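Local structure of protein-arginine-phosphatase (Geobacillus stearothermophilus, 4PIC) at residues 88-93 with 99-104; 26-31 with 139-144; 13-18 with 116-121; 19-24 with 52-57. The protein removes phosphate from phosphoarginine residues in proteins, probably counteracting the protein arginine kinase McsB, and shows almost no activity on phosphotyrosine peptides. One frame throughout, in Å; residues are numbered along the deposited sequence.

Contact 1 (88-93 with 99-104); sequences DMIVER and DKTFTL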
loop_
_atom_site.group_PDB
_atom_site.type_symbol
_atom_site.label_atom_id
_atom_site.label_comp_id
_atom_site.label_asym_id
_atom_site.label_seq_id
_atom_site.Cartn_x
_atom_site.Cartn_y
_atom_site.Cartn_z
ATOM N N ASP A 88 -9.247 -0.356 4.588
ATOM C CA ASP A 88 -8.487 -0.466 5.826
ATOM C C ASP A 88 -7.143 0.254 5.725
ATOM O O ASP A 88 -6.741 0.949 6.647
ATOM C CB ASP A 88 -8.279 -1.932 6.211
ATOM C CG ASP A 88 -9.562 -2.615 6.640
ATOM O OD1 ASP A 88 -10.535 -1.921 7.000
ATOM O OD2 ASP A 88 -9.584 -3.862 6.616
HETATM N N MSE A 89 -6.455 0.106 4.597
HETATM C CA MSE A 89 -5.204 0.830 4.409
HETATM C C MSE A 89 -5.390 2.336 4.435
HETATM O O MSE A 89 -4.608 3.055 5.066
HETATM C CB MSE A 89 -4.516 0.424 3.103
HETATM C CG MSE A 89 -4.026 -1.012 3.066
HETATM SE SE MSE A 89 -2.983 -1.401 1.493
HETATM C CE MSE A 89 -1.405 -0.395 1.972
ATOM N N ILE A 90 -6.430 2.820 3.759
ATOM C CA ILE A 90 -6.684 4.253 3.701
ATOM C C ILE A 90 -6.934 4.838 5.086
ATOM O O ILE A 90 -6.369 5.869 5.439
ATOM C CB ILE A 90 -7.878 4.569 2.788
ATOM C CG1 ILE A 90 -7.512 4.198 1.352
ATOM C CG2 ILE A 90 -8.259 6.045 2.886
ATOM C CD1 ILE A 90 -8.731 4.034 0.473
ATOM N N VAL A 91 -7.751 4.147 5.876
ATOM C CA VAL A 91 -8.131 4.633 7.202
ATOM C C VAL A 91 -6.961 4.559 8.184
ATOM O O VAL A 91 -6.796 5.425 9.040
ATOM C CB VAL A 91 -9.359 3.868 7.736
ATOM C CG1 VAL A 91 -9.628 4.216 9.185
ATOM C CG2 VAL A 91 -10.577 4.179 6.865
ATOM N N GLU A 92 -6.118 3.545 8.038
ATOM C CA GLU A 92 -4.947 3.437 8.899
ATOM C C GLU A 92 -3.942 4.541 8.564
ATOM O O GLU A 92 -3.358 5.142 9.464
ATOM C CB GLU A 92 -4.304 2.052 8.775
ATOM C CG GLU A 92 -3.142 1.804 9.734
ATOM C CD GLU A 92 -2.788 0.330 9.838
ATOM O OE1 GLU A 92 -1.655 -0.044 9.463
ATOM O OE2 GLU A 92 -3.648 -0.456 10.302
ATOM N N ARG A 93 -3.756 4.814 7.272
ATOM C CA ARG A 93 -2.808 5.835 6.824
ATOM C C ARG A 93 -3.326 7.248 7.050
ATOM O O ARG A 93 -2.565 8.146 7.429
ATOM C CB ARG A 93 -2.489 5.631 5.339
ATOM C CG ARG A 93 -1.684 6.746 4.705
ATOM C CD ARG A 93 -0.239 6.764 5.219
ATOM N NE ARG A 93 0.533 7.788 4.526
ATOM C CZ ARG A 93 0.534 9.075 4.847
ATOM N NH1 ARG A 93 -0.193 9.512 5.869
ATOM N NH2 ARG A 93 1.264 9.930 4.146
ATOM N N ASP A 99 -14.540 8.720 8.613
ATOM C CA ASP A 99 -15.980 8.899 8.520
ATOM C C ASP A 99 -16.467 8.922 7.080
ATOM O O ASP A 99 -17.657 8.739 6.827
ATOM C CB ASP A 99 -16.379 10.205 9.192
ATOM C CG ASP A 99 -15.887 11.402 8.429
ATOM O OD1 ASP A 99 -14.655 11.638 8.430
ATOM O OD2 ASP A 99 -16.718 12.098 7.804
ATOM N N LYS A 100 -15.560 9.146 6.128
ATOM C CA LYS A 100 -15.982 9.311 4.737
ATOM C C LYS A 100 -15.365 8.279 3.800
ATOM O O LYS A 100 -15.471 8.412 2.578
ATOM C CB LYS A 100 -15.672 10.719 4.232
ATOM C CG LYS A 100 -14.192 11.066 4.165
ATOM C CD LYS A 100 -14.021 12.484 3.628
ATOM C CE LYS A 100 -12.600 12.969 3.777
ATOM N NZ LYS A 100 -12.464 14.327 3.204
ATOM N N THR A 101 -14.744 7.250 4.366
ATOM C CA THR A 101 -14.133 6.204 3.547
ATOM C C THR A 101 -14.947 4.928 3.668
ATOM O O THR A 101 -15.234 4.466 4.771
ATOM C CB THR A 101 -12.685 5.945 3.980
ATOM O OG1 THR A 101 -11.956 7.171 3.867
ATOM C CG2 THR A 101 -12.024 4.912 3.077
ATOM N N PHE A 102 -15.354 4.379 2.528
ATOM C CA PHE A 102 -16.190 3.189 2.507
ATOM C C PHE A 102 -15.695 2.346 1.356
ATOM O O PHE A 102 -15.041 2.871 0.464
ATOM C CB PHE A 102 -17.646 3.554 2.168
ATOM C CG PHE A 102 -18.232 4.678 2.986
ATOM C CD1 PHE A 102 -19.038 4.402 4.076
ATOM C CD2 PHE A 102 -18.012 6.000 2.631
ATOM C CE1 PHE A 102 -19.594 5.432 4.822
ATOM C CE2 PHE A 102 -18.565 7.033 3.370
ATOM C CZ PHE A 102 -19.349 6.748 4.466
ATOM N N THR A 103 -16.038 1.063 1.330
ATOM C CA THR A 103 -15.948 0.341 0.058
ATOM C C THR A 103 -17.109 0.815 -0.799
ATOM O O THR A 103 -18.162 1.195 -0.279
ATOM C CB THR A 103 -16.027 -1.191 0.201
ATOM O OG1 THR A 103 -17.299 -1.565 0.754
ATOM C CG2 THR A 103 -14.894 -1.709 1.083
ATOM N N LEU A 104 -16.929 0.809 -2.111
ATOM C CA LEU A 104 -18.015 1.181 -3.002
ATOM C C LEU A 104 -19.266 0.335 -2.728
ATOM O O LEU A 104 -20.373 0.862 -2.657
ATOM C CB LEU A 104 -17.558 1.039 -4.454
ATOM C CG LEU A 104 -18.608 1.169 -5.540
ATOM C CD1 LEU A 104 -19.307 2.527 -5.503
ATOM C CD2 LEU A 104 -17.942 0.929 -6.899
#

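Contact 2 (26-31 with 139-144); sequences KQLPGV and RLAEKL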
loop_
_atom_site.group_PDB
_atom_site.type_symbol
_atom_site.label_atom_id
_atom_site.label_comp_id
_atom_site.label_asym_id
_atom_site.label_seq_id
_atom_site.Cartn_x
_atom_site.Cartn_y
_atom_site.Cartn_z
ATOM N N LYS A 26 -21.431 9.429 -16.894
ATOM C CA LYS A 26 -22.821 9.821 -16.643
ATOM C C LYS A 26 -23.021 11.332 -16.615
ATOM O O LYS A 26 -24.154 11.807 -16.746
ATOM C CB LYS A 26 -23.321 9.229 -15.329
ATOM C CG LYS A 26 -23.390 7.709 -15.307
ATOM C CD LYS A 26 -23.813 7.220 -13.929
ATOM C CE LYS A 26 -24.091 5.730 -13.938
ATOM N NZ LYS A 26 -25.299 5.416 -14.761
ATOM N N GLN A 27 -21.941 12.082 -16.405
ATOM C CA GLN A 27 -22.000 13.546 -16.382
ATOM C C GLN A 27 -23.083 14.048 -15.430
ATOM O O GLN A 27 -23.935 14.880 -15.790
ATOM C CB GLN A 27 -22.224 14.089 -17.795
ATOM C CG GLN A 27 -21.005 13.925 -18.690
ATOM C CD GLN A 27 -19.886 14.871 -18.309
ATOM O OE1 GLN A 27 -20.042 16.092 -18.379
ATOM N NE2 GLN A 27 -18.749 14.316 -17.899
ATOM N N LEU A 28 -23.073 13.518 -14.214
ATOM C CA LEU A 28 -24.074 13.909 -13.231
ATOM C C LEU A 28 -23.795 15.326 -12.744
ATOM O O LEU A 28 -22.692 15.624 -12.298
ATOM C CB LEU A 28 -24.054 12.956 -12.037
ATOM C CG LEU A 28 -24.209 11.458 -12.270
ATOM C CD1 LEU A 28 -24.063 10.732 -10.932
ATOM C CD2 LEU A 28 -25.541 11.133 -12.928
ATOM N N PRO A 29 -24.801 16.211 -12.829
ATOM C CA PRO A 29 -24.624 17.562 -12.282
ATOM C C PRO A 29 -24.243 17.512 -10.804
ATOM O O PRO A 29 -24.782 16.688 -10.069
ATOM C CB PRO A 29 -26.020 18.186 -12.442
ATOM C CG PRO A 29 -26.623 17.455 -13.587
ATOM C CD PRO A 29 -26.101 16.044 -13.508
ATOM N N GLY A 30 -23.320 18.366 -10.377
ATOM C CA GLY A 30 -22.972 18.442 -8.970
ATOM C C GLY A 30 -22.073 17.317 -8.478
ATOM O O GLY A 30 -21.880 17.169 -7.274
ATOM N N VAL A 31 -21.534 16.527 -9.402
ATOM C CA VAL A 31 -20.661 15.410 -9.037
ATOM C C VAL A 31 -19.330 15.520 -9.763
ATOM O O VAL A 31 -19.290 15.597 -10.991
ATOM C CB VAL A 31 -21.327 14.046 -9.368
ATOM C CG1 VAL A 31 -20.356 12.880 -9.087
ATOM C CG2 VAL A 31 -22.635 13.873 -8.598
ATOM N N ARG A 139 -26.251 2.421 -9.099
ATOM C CA ARG A 139 -26.895 2.612 -7.798
ATOM C C ARG A 139 -26.348 3.846 -7.103
ATOM O O ARG A 139 -27.086 4.570 -6.436
ATOM C CB ARG A 139 -26.699 1.402 -6.882
ATOM C CG ARG A 139 -26.944 0.055 -7.527
ATOM C CD ARG A 139 -28.321 -0.520 -7.288
ATOM N NE ARG A 139 -28.374 -1.891 -7.800
ATOM C CZ ARG A 139 -29.443 -2.450 -8.356
ATOM N NH1 ARG A 139 -30.568 -1.760 -8.475
ATOM N NH2 ARG A 139 -29.386 -3.702 -8.793
ATOM N N LEU A 140 -25.051 4.085 -7.246
ATOM C CA LEU A 140 -24.441 5.285 -6.689
ATOM C C LEU A 140 -25.060 6.547 -7.279
ATOM O O LEU A 140 -25.405 7.479 -6.539
ATOM C CB LEU A 140 -22.939 5.271 -6.961
ATOM C CG LEU A 140 -22.179 6.514 -6.514
ATOM C CD1 LEU A 140 -22.249 6.607 -5.013
ATOM C CD2 LEU A 140 -20.732 6.409 -6.959
ATOM N N ALA A 141 -25.215 6.570 -8.602
ATOM C CA ALA A 141 -25.833 7.712 -9.273
ATOM C C ALA A 141 -27.230 7.972 -8.725
ATOM O O ALA A 141 -27.589 9.110 -8.404
ATOM C CB ALA A 141 -25.888 7.486 -10.770
ATOM N N GLU A 142 -28.012 6.908 -8.611
ATOM C CA GLU A 142 -29.368 7.025 -8.088
ATOM C C GLU A 142 -29.381 7.545 -6.661
ATOM O O GLU A 142 -30.212 8.386 -6.304
ATOM C CB GLU A 142 -30.089 5.682 -8.164
ATOM C CG GLU A 142 -30.321 5.193 -9.580
ATOM C CD GLU A 142 -31.056 3.870 -9.623
ATOM O OE1 GLU A 142 -30.789 3.009 -8.753
ATOM O OE2 GLU A 142 -31.900 3.693 -10.528
ATOM N N LYS A 143 -28.458 7.050 -5.847
ATOM C CA LYS A 143 -28.358 7.467 -4.451
ATOM C C LYS A 143 -28.036 8.956 -4.346
ATOM O O LYS A 143 -28.700 9.688 -3.609
ATOM C CB LYS A 143 -27.307 6.628 -3.719
ATOM C CG LYS A 143 -27.148 6.961 -2.238
ATOM C CD LYS A 143 -26.019 6.144 -1.615
ATOM C CE LYS A 143 -25.723 6.584 -0.188
ATOM N NZ LYS A 143 -26.746 6.122 0.786
ATOM N N LEU A 144 -27.045 9.420 -5.096
ATOM C CA LEU A 144 -26.636 10.823 -5.014
ATOM C C LEU A 144 -27.731 11.747 -5.537
ATOM O O LEU A 144 -28.061 12.755 -4.908
ATOM C CB LEU A 144 -25.346 11.078 -5.795
ATOM C CG LEU A 144 -24.110 10.257 -5.418
ATOM C CD1 LEU A 144 -22.895 10.720 -6.204
ATOM C CD2 LEU A 144 -23.842 10.320 -3.934
#

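Contact 3 (13-18 with 116-121); sequences TCRSPM and ADPFGG. With PO4 (phosphate ion), chain C.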
loop_
_atom_site.group_PDB
_atom_site.type_symbol
_atom_site.label_atom_id
_atom_site.label_comp_id
_atom_site.label_asym_id
_atom_site.label_seq_id
_atom_site.Cartn_x
_atom_site.Cartn_y
_atom_site.Cartn_z
ATOM N N THR A 13 -4.493 1.812 -12.063
ATOM C CA THR A 13 -4.446 1.519 -13.506
ATOM C C THR A 13 -5.597 0.623 -13.954
ATOM O O THR A 13 -5.928 0.581 -15.139
ATOM C CB THR A 13 -3.123 0.849 -13.954
ATOM O OG1 THR A 13 -2.931 -0.371 -13.231
ATOM C CG2 THR A 13 -1.936 1.775 -13.721
ATOM N N CYS A 14 -6.214 -0.085 -13.011
ATOM C CA CYS A 14 -7.219 -1.076 -13.371
ATOM C C CYS A 14 -8.617 -0.783 -12.804
ATOM O O CYS A 14 -9.435 -0.161 -13.478
ATOM C CB CYS A 14 -6.700 -2.477 -13.044
ATOM S SG CYS A 14 -5.163 -2.840 -13.954
ATOM N N ARG A 15 -8.904 -1.195 -11.573
ATOM C CA ARG A 15 -10.265 -1.025 -11.064
ATOM C C ARG A 15 -10.678 0.422 -10.830
ATOM O O ARG A 15 -11.724 0.838 -11.316
ATOM C CB ARG A 15 -10.518 -1.853 -9.801
ATOM C CG ARG A 15 -10.546 -3.360 -10.060
ATOM C CD ARG A 15 -10.627 -4.128 -8.756
ATOM N NE ARG A 15 -9.360 -4.103 -8.032
ATOM C CZ ARG A 15 -9.092 -4.869 -6.982
ATOM N NH1 ARG A 15 -10.003 -5.725 -6.537
ATOM N NH2 ARG A 15 -7.909 -4.788 -6.392
ATOM N N SER A 16 -9.894 1.200 -10.095
ATOM C CA SER A 16 -10.349 2.564 -9.800
ATOM C C SER A 16 -10.501 3.463 -11.037
ATOM O O SER A 16 -11.432 4.257 -11.080
ATOM C CB SER A 16 -9.566 3.240 -8.657
ATOM O OG SER A 16 -8.181 3.355 -8.924
ATOM N N PRO A 17 -9.625 3.326 -12.051
ATOM C CA PRO A 17 -9.894 4.114 -13.262
ATOM C C PRO A 17 -11.162 3.682 -13.983
ATOM O O PRO A 17 -11.849 4.520 -14.585
ATOM C CB PRO A 17 -8.668 3.850 -14.139
ATOM C CG PRO A 17 -7.589 3.510 -13.157
ATOM C CD PRO A 17 -8.280 2.721 -12.090
HETATM N N MSE A 18 -11.504 2.401 -13.918
HETATM C CA MSE A 18 -12.760 1.968 -14.513
HETATM C C MSE A 18 -13.949 2.572 -13.768
HETATM O O MSE A 18 -14.900 3.059 -14.383
HETATM C CB MSE A 18 -12.873 0.444 -14.545
HETATM C CG MSE A 18 -11.989 -0.200 -15.614
HETATM SE SE MSE A 18 -12.371 -2.085 -15.967
HETATM C CE MSE A 18 -11.818 -2.820 -14.245
ATOM N N ALA A 116 -14.154 -7.469 -8.164
ATOM C CA ALA A 116 -13.302 -8.534 -8.706
ATOM C C ALA A 116 -11.916 -8.023 -9.095
ATOM O O ALA A 116 -11.793 -6.992 -9.754
ATOM C CB ALA A 116 -13.973 -9.191 -9.905
ATOM N N ASP A 117 -10.879 -8.759 -8.692
ATOM C CA ASP A 117 -9.496 -8.409 -9.007
ATOM C C ASP A 117 -8.997 -9.191 -10.219
ATOM O O ASP A 117 -8.834 -10.412 -10.150
ATOM C CB ASP A 117 -8.596 -8.721 -7.807
ATOM C CG ASP A 117 -7.216 -8.110 -7.937
ATOM O OD1 ASP A 117 -6.843 -7.681 -9.044
ATOM O OD2 ASP A 117 -6.485 -8.068 -6.928
ATOM N N PRO A 118 -8.731 -8.497 -11.336
ATOM C CA PRO A 118 -8.215 -9.251 -12.485
ATOM C C PRO A 118 -6.798 -9.804 -12.283
ATOM O O PRO A 118 -6.411 -10.737 -12.994
ATOM C CB PRO A 118 -8.223 -8.218 -13.616
ATOM C CG PRO A 118 -9.209 -7.197 -13.208
ATOM C CD PRO A 118 -9.084 -7.115 -11.698
ATOM N N PHE A 119 -6.052 -9.243 -11.331
ATOM C CA PHE A 119 -4.636 -9.582 -11.132
ATOM C C PHE A 119 -3.855 -9.440 -12.432
ATOM O O PHE A 119 -2.980 -10.253 -12.732
ATOM C CB PHE A 119 -4.455 -11.005 -10.577
ATOM C CG PHE A 119 -5.067 -11.222 -9.221
ATOM C CD1 PHE A 119 -6.270 -11.897 -9.094
ATOM C CD2 PHE A 119 -4.430 -10.771 -8.071
ATOM C CE1 PHE A 119 -6.845 -12.106 -7.849
ATOM C CE2 PHE A 119 -5.000 -10.976 -6.816
ATOM C CZ PHE A 119 -6.207 -11.648 -6.707
ATOM N N GLY A 120 -4.177 -8.410 -13.209
ATOM C CA GLY A 120 -3.553 -8.216 -14.506
ATOM C C GLY A 120 -3.825 -9.367 -15.461
ATOM O O GLY A 120 -3.051 -9.613 -16.394
ATOM N N GLY A 121 -4.933 -10.066 -15.228
ATOM C CA GLY A 121 -5.265 -11.279 -15.950
ATOM C C GLY A 121 -6.079 -11.095 -17.219
ATOM O O GLY A 121 -6.004 -10.044 -17.864
HETATM P P PO4 C . -4.709 -3.220 -7.629
HETATM O O1 PO4 C . -4.016 -2.013 -8.209
HETATM O O2 PO4 C . -3.680 -4.178 -7.080
HETATM O O3 PO4 C . -5.656 -2.803 -6.555
HETATM O O4 PO4 C . -5.438 -3.914 -8.755
#

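Contact 4 (19-24 with 52-57); sequences AAALLE and MVLKEK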
loop_
_atom_site.group_PDB
_atom_site.type_symbol
_atom_site.label_atom_id
_atom_site.label_comp_id
_atom_site.label_asym_id
_atom_site.label_seq_id
_atom_site.Cartn_x
_atom_site.Cartn_y
_atom_site.Cartn_z
ATOM N N ALA A 19 -13.906 2.531 -12.444
ATOM C CA ALA A 19 -14.942 3.131 -11.626
ATOM C C ALA A 19 -15.097 4.601 -11.956
ATOM O O ALA A 19 -16.220 5.079 -12.166
ATOM C CB ALA A 19 -14.613 2.941 -10.147
ATOM N N ALA A 20 -13.985 5.325 -12.002
ATOM C CA ALA A 20 -14.020 6.753 -12.281
ATOM C C ALA A 20 -14.580 7.018 -13.668
ATOM O O ALA A 20 -15.401 7.919 -13.838
ATOM C CB ALA A 20 -12.625 7.372 -12.128
ATOM N N ALA A 21 -14.166 6.229 -14.649
ATOM C CA ALA A 21 -14.645 6.438 -16.011
ATOM C C ALA A 21 -16.141 6.191 -16.132
ATOM O O ALA A 21 -16.844 6.933 -16.823
ATOM C CB ALA A 21 -13.885 5.574 -16.998
ATOM N N LEU A 22 -16.628 5.139 -15.475
ATOM C CA LEU A 22 -18.052 4.820 -15.530
ATOM C C LEU A 22 -18.877 5.928 -14.903
ATOM O O LEU A 22 -19.926 6.294 -15.428
ATOM C CB LEU A 22 -18.331 3.483 -14.839
ATOM C CG LEU A 22 -17.852 2.269 -15.630
ATOM C CD1 LEU A 22 -17.797 1.068 -14.708
ATOM C CD2 LEU A 22 -18.808 2.018 -16.790
ATOM N N LEU A 23 -18.415 6.478 -13.787
ATOM C CA LEU A 23 -19.201 7.516 -13.128
ATOM C C LEU A 23 -19.128 8.811 -13.921
ATOM O O LEU A 23 -20.152 9.475 -14.129
ATOM C CB LEU A 23 -18.739 7.727 -11.679
ATOM C CG LEU A 23 -19.467 8.817 -10.883
ATOM C CD1 LEU A 23 -20.975 8.564 -10.876
ATOM C CD2 LEU A 23 -18.905 8.907 -9.463
ATOM N N GLU A 24 -17.934 9.160 -14.392
ATOM C CA GLU A 24 -17.736 10.403 -15.127
ATOM C C GLU A 24 -18.549 10.400 -16.415
ATOM O O GLU A 24 -19.090 11.436 -16.820
ATOM C CB GLU A 24 -16.242 10.615 -15.417
ATOM C CG GLU A 24 -15.912 11.853 -16.246
ATOM C CD GLU A 24 -16.149 13.163 -15.509
ATOM O OE1 GLU A 24 -16.371 13.143 -14.277
ATOM O OE2 GLU A 24 -16.113 14.224 -16.171
HETATM N N MSE A 52 -9.912 -1.565 -23.001
HETATM C CA MSE A 52 -10.729 -2.343 -23.918
HETATM C C MSE A 52 -12.146 -2.549 -23.418
HETATM O O MSE A 52 -13.098 -2.329 -24.161
HETATM C CB MSE A 52 -10.082 -3.691 -24.197
HETATM C CG MSE A 52 -8.950 -3.622 -25.200
HETATM SE SE MSE A 52 -7.949 -5.283 -25.272
HETATM C CE MSE A 52 -6.769 -4.858 -26.735
ATOM N N VAL A 53 -12.309 -2.965 -22.170
ATOM C CA VAL A 53 -13.663 -3.203 -21.678
ATOM C C VAL A 53 -14.447 -1.898 -21.505
ATOM O O VAL A 53 -15.676 -1.872 -21.678
ATOM C CB VAL A 53 -13.715 -4.095 -20.415
ATOM C CG1 VAL A 53 -12.976 -5.411 -20.678
ATOM C CG2 VAL A 53 -13.099 -3.380 -19.239
ATOM N N LEU A 54 -13.747 -0.797 -21.232
ATOM C CA LEU A 54 -14.418 0.505 -21.251
ATOM C C LEU A 54 -14.857 0.862 -22.670
ATOM O O LEU A 54 -15.964 1.359 -22.871
ATOM C CB LEU A 54 -13.550 1.612 -20.649
ATOM C CG LEU A 54 -13.362 1.511 -19.131
ATOM C CD1 LEU A 54 -12.316 2.509 -18.675
ATOM C CD2 LEU A 54 -14.687 1.734 -18.383
ATOM N N LYS A 55 -14.007 0.589 -23.648
ATOM C CA LYS A 55 -14.339 0.861 -25.047
ATOM C C LYS A 55 -15.609 0.114 -25.468
ATOM O O LYS A 55 -16.416 0.636 -26.249
ATOM C CB LYS A 55 -13.161 0.475 -25.953
ATOM C CG LYS A 55 -13.299 0.938 -27.401
ATOM C CD LYS A 55 -12.198 0.336 -28.268
ATOM C CE LYS A 55 -12.075 1.069 -29.597
ATOM N NZ LYS A 55 -11.406 2.396 -29.439
ATOM N N GLU A 56 -15.809 -1.089 -24.933
ATOM C CA GLU A 56 -16.988 -1.889 -25.268
ATOM C C GLU A 56 -18.279 -1.194 -24.847
ATOM O O GLU A 56 -19.353 -1.446 -25.405
ATOM C CB GLU A 56 -16.923 -3.263 -24.600
ATOM C CG GLU A 56 -15.766 -4.115 -25.058
ATOM C CD GLU A 56 -15.594 -5.383 -24.241
ATOM O OE1 GLU A 56 -16.429 -5.662 -23.349
ATOM O OE2 GLU A 56 -14.618 -6.112 -24.508
ATOM N N LYS A 57 -18.181 -0.343 -23.836
ATOM C CA LYS A 57 -19.333 0.416 -23.363
ATOM C C LYS A 57 -19.325 1.868 -23.838
ATOM O O LYS A 57 -20.056 2.708 -23.298
ATOM C CB LYS A 57 -19.419 0.337 -21.839
ATOM C CG LYS A 57 -19.682 -1.076 -21.326
ATOM C CD LYS A 57 -20.844 -1.714 -22.091
ATOM C CE LYS A 57 -21.240 -3.073 -21.527
ATOM N NZ LYS A 57 -21.980 -2.938 -20.244
#

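Contact 1 (88-93 with 99-104)
The beta-alpha-beta unit made of strand 78-81, helix 84-93 and strand 101-103 closes here, where Ile-90 and Val-91 of the helix meet Thr-101 of the returning strand. The contact is small and rests on aliphatic carbons. CG2 of Ile-90 comes within 3.9 Å of CG2 of Thr-101, the two side chains running at a slant. From the next position on the helix, CG2 of Val-91 lies 4.0 Å from CB of Thr-101, and these two side chains pass in opposite senses. Thr-101 has a neighbour from each of two consecutive helical residues. Its OG1 lies beside the backbone N (chi1 -58°), which sets CG2 anti to that N and brings the methyl to face them. The hydroxyl is bonded to the carbonyl O of Ala-97, in the loop before the strand, so a buried polar atom has a partner. Val-79 of the neighbouring strand touches both Ile-90 and Thr-101, while Leu-68 adds to the packing round Ile-90. A helix laid by aliphatic groups, here including a threonine methyl, against an edge strand of a parallel sheet is the usual beta-alpha-beta crossover of the low molecular weight phosphatase fold.

Contact 2 (26-31 with 139-144)
Ala-141 receives two side chains from the loop after helix 15-25. CD1 of Leu-28 touches its CB at 3.7 Å, and the aliphatic part of Lys-26 reaches the same methyl, CD lying 3.8 Å from CB of Ala-141. One turn further along helix 123-150, Leu-144 sends CD1 to within 4.0 Å of CG2 of Val-31, the two side chains crossing at about a right angle. The Lys-26 chain runs extended as far as CE and then bends (chi4 -67°), taking NZ to a salt bridge with Asp-138 on the same long helix; its methylenes pack while its charge is paired. Behind this first shell, a type II turn from Leu-28 to Val-31 reverses the chain, closed by a bond from Val-31 N to Leu-28 O of 3.2 Å, with Gly-30 at its positive-phi position. Gly-30 also shares a backbone bond with Tyr-3, whose side chain touches both Val-31 and Leu-144. Leu-23 backs Leu-28 from helix 15-25. Between the two segments the chemistry is wholly apolar, which implies that the fit of methyls and methylenes joins the loop to the helix here, with polar ties from Lys-26 to Asp-138 and from Pro-29 O to Gln-148 beside it.

Contact 3 (13-18 with 116-121)
Stacking, not an end-on ion pair, is how Arg-15 and Asp-117 meet: the carboxylate lies over one face of the guanidinium, the planes 25° apart, with CG of Asp-117 3.5 Å above the arginine plane and displaced from the centre of the group. The salt bridge is long, 3.6 Å from NH2 of Arg-15 to OD2 of Asp-117; this oxygen sits off the guanidinium plane, attracted by charge but receiving no arginine N-H. NH2 donates instead to O3 of the phosphate at 3.0 Å, at the guanidinium edge and in its plane, with an N-H...O angle of 154°, while NH1 is held by the carbonyl O of Ile-115. A bend at chi3 (-73°) turns the head of the arginine toward the anion, with CD passing 3.2 Å from O of Ala-116, a buried carbonyl oxygen with no hydrogen-bond partner in the model. Asp-117 is positioned by an Asx turn, OD1 accepting from N of Phe-119 at 2.9 Å from above the carboxylate plane. The phosphate, probably from the crystallisation liquor, is also bound by the backbone N of Thr-10 and Gly-11 in the P-loop, which runs from the nucleophile Cys-9 to Arg-15. A methionine in place of Arg-15 would probably leave phosphate O3 without this donor and the Asp-117 carboxylate without the charged plane beneath it. As in related phosphatases, Arg-15 probably belongs to the active site, with Asp-117 the probable proton donor. The chemistry implies an arginine that bonds the anion and the Ile-115 carbonyl through N-H groups while one flat face carries the carboxylate.

Contact 4 (19-24 with 52-57)
Apolar packing is all that passes between helices 15-25 and 48-56 here, and Leu-54 supplies the whole of it on one side. Its two methyl branches straddle the boundary between Ala-21 and Leu-22: CD1 sits 3.8 Å from CB of Ala-21, and CD2 lies 4.2 Å from CG of Leu-22. CD2 also comes within 4.2 Å of CB of Ala-21, so the alanine methyl faces the fork of the leucine. With CG anti to its own carbonyl carbon (chi1 -70°) and the chain extended beyond (chi2 171°), Leu-54 reaches across the space between backbones whose nearest CA atoms, those of Ala-21 and Leu-54, are 7.9 Å apart. The short side chain of Ala-21 is consistent with so close an approach of the longer one. Ile-59, in the loop after the second helix, touches both Ala-21 and Leu-22, and Leu-22 packs further on Leu-133 and Ile-137 of helix 123-150.

In the low molecular weight phosphatase fold, helix 15-25 follows the phosphate-binding loop and lies against the parallel sheet; another flank, carrying Ala-20 and Leu-23, rests on Val-33 of strand 31-37, and Leu-23 on Phe-7 of strand 3-9.

Salt bridges lie off this interface. Those of Glu-56 and Lys-57 go to the long helix, Glu-56 to both Arg-127 and Arg-130 and Lys-57 to Glu-134. Arg-130 has a further partner in the carbonyl O of Val-53, while Lys-55 turns to Glu-60.

After strand 3-9 comes helix 15-25, its start in contact 3 and its body in contact 4. Contact 4 closes the earliest loop, from 19-24 to 52-57, joining this helix to helix 48-56. Contact 1 follows in series, a short closure within the beta-alpha-beta unit ending at strand 101-103. Contact 3 spans both, tying the phosphate-binding loop to the segment before helix 123-150. Contact 2, running from 26-31 to 139-144, also encloses contact 1 but crosses contacts 3 and 4, bringing the long helix back to the early chain. Met-18 packs on Val-53 and Leu-54, joining contacts 3 and 4; Leu-23 meets Val-31 and Leu-140, joining contacts 4 and 2.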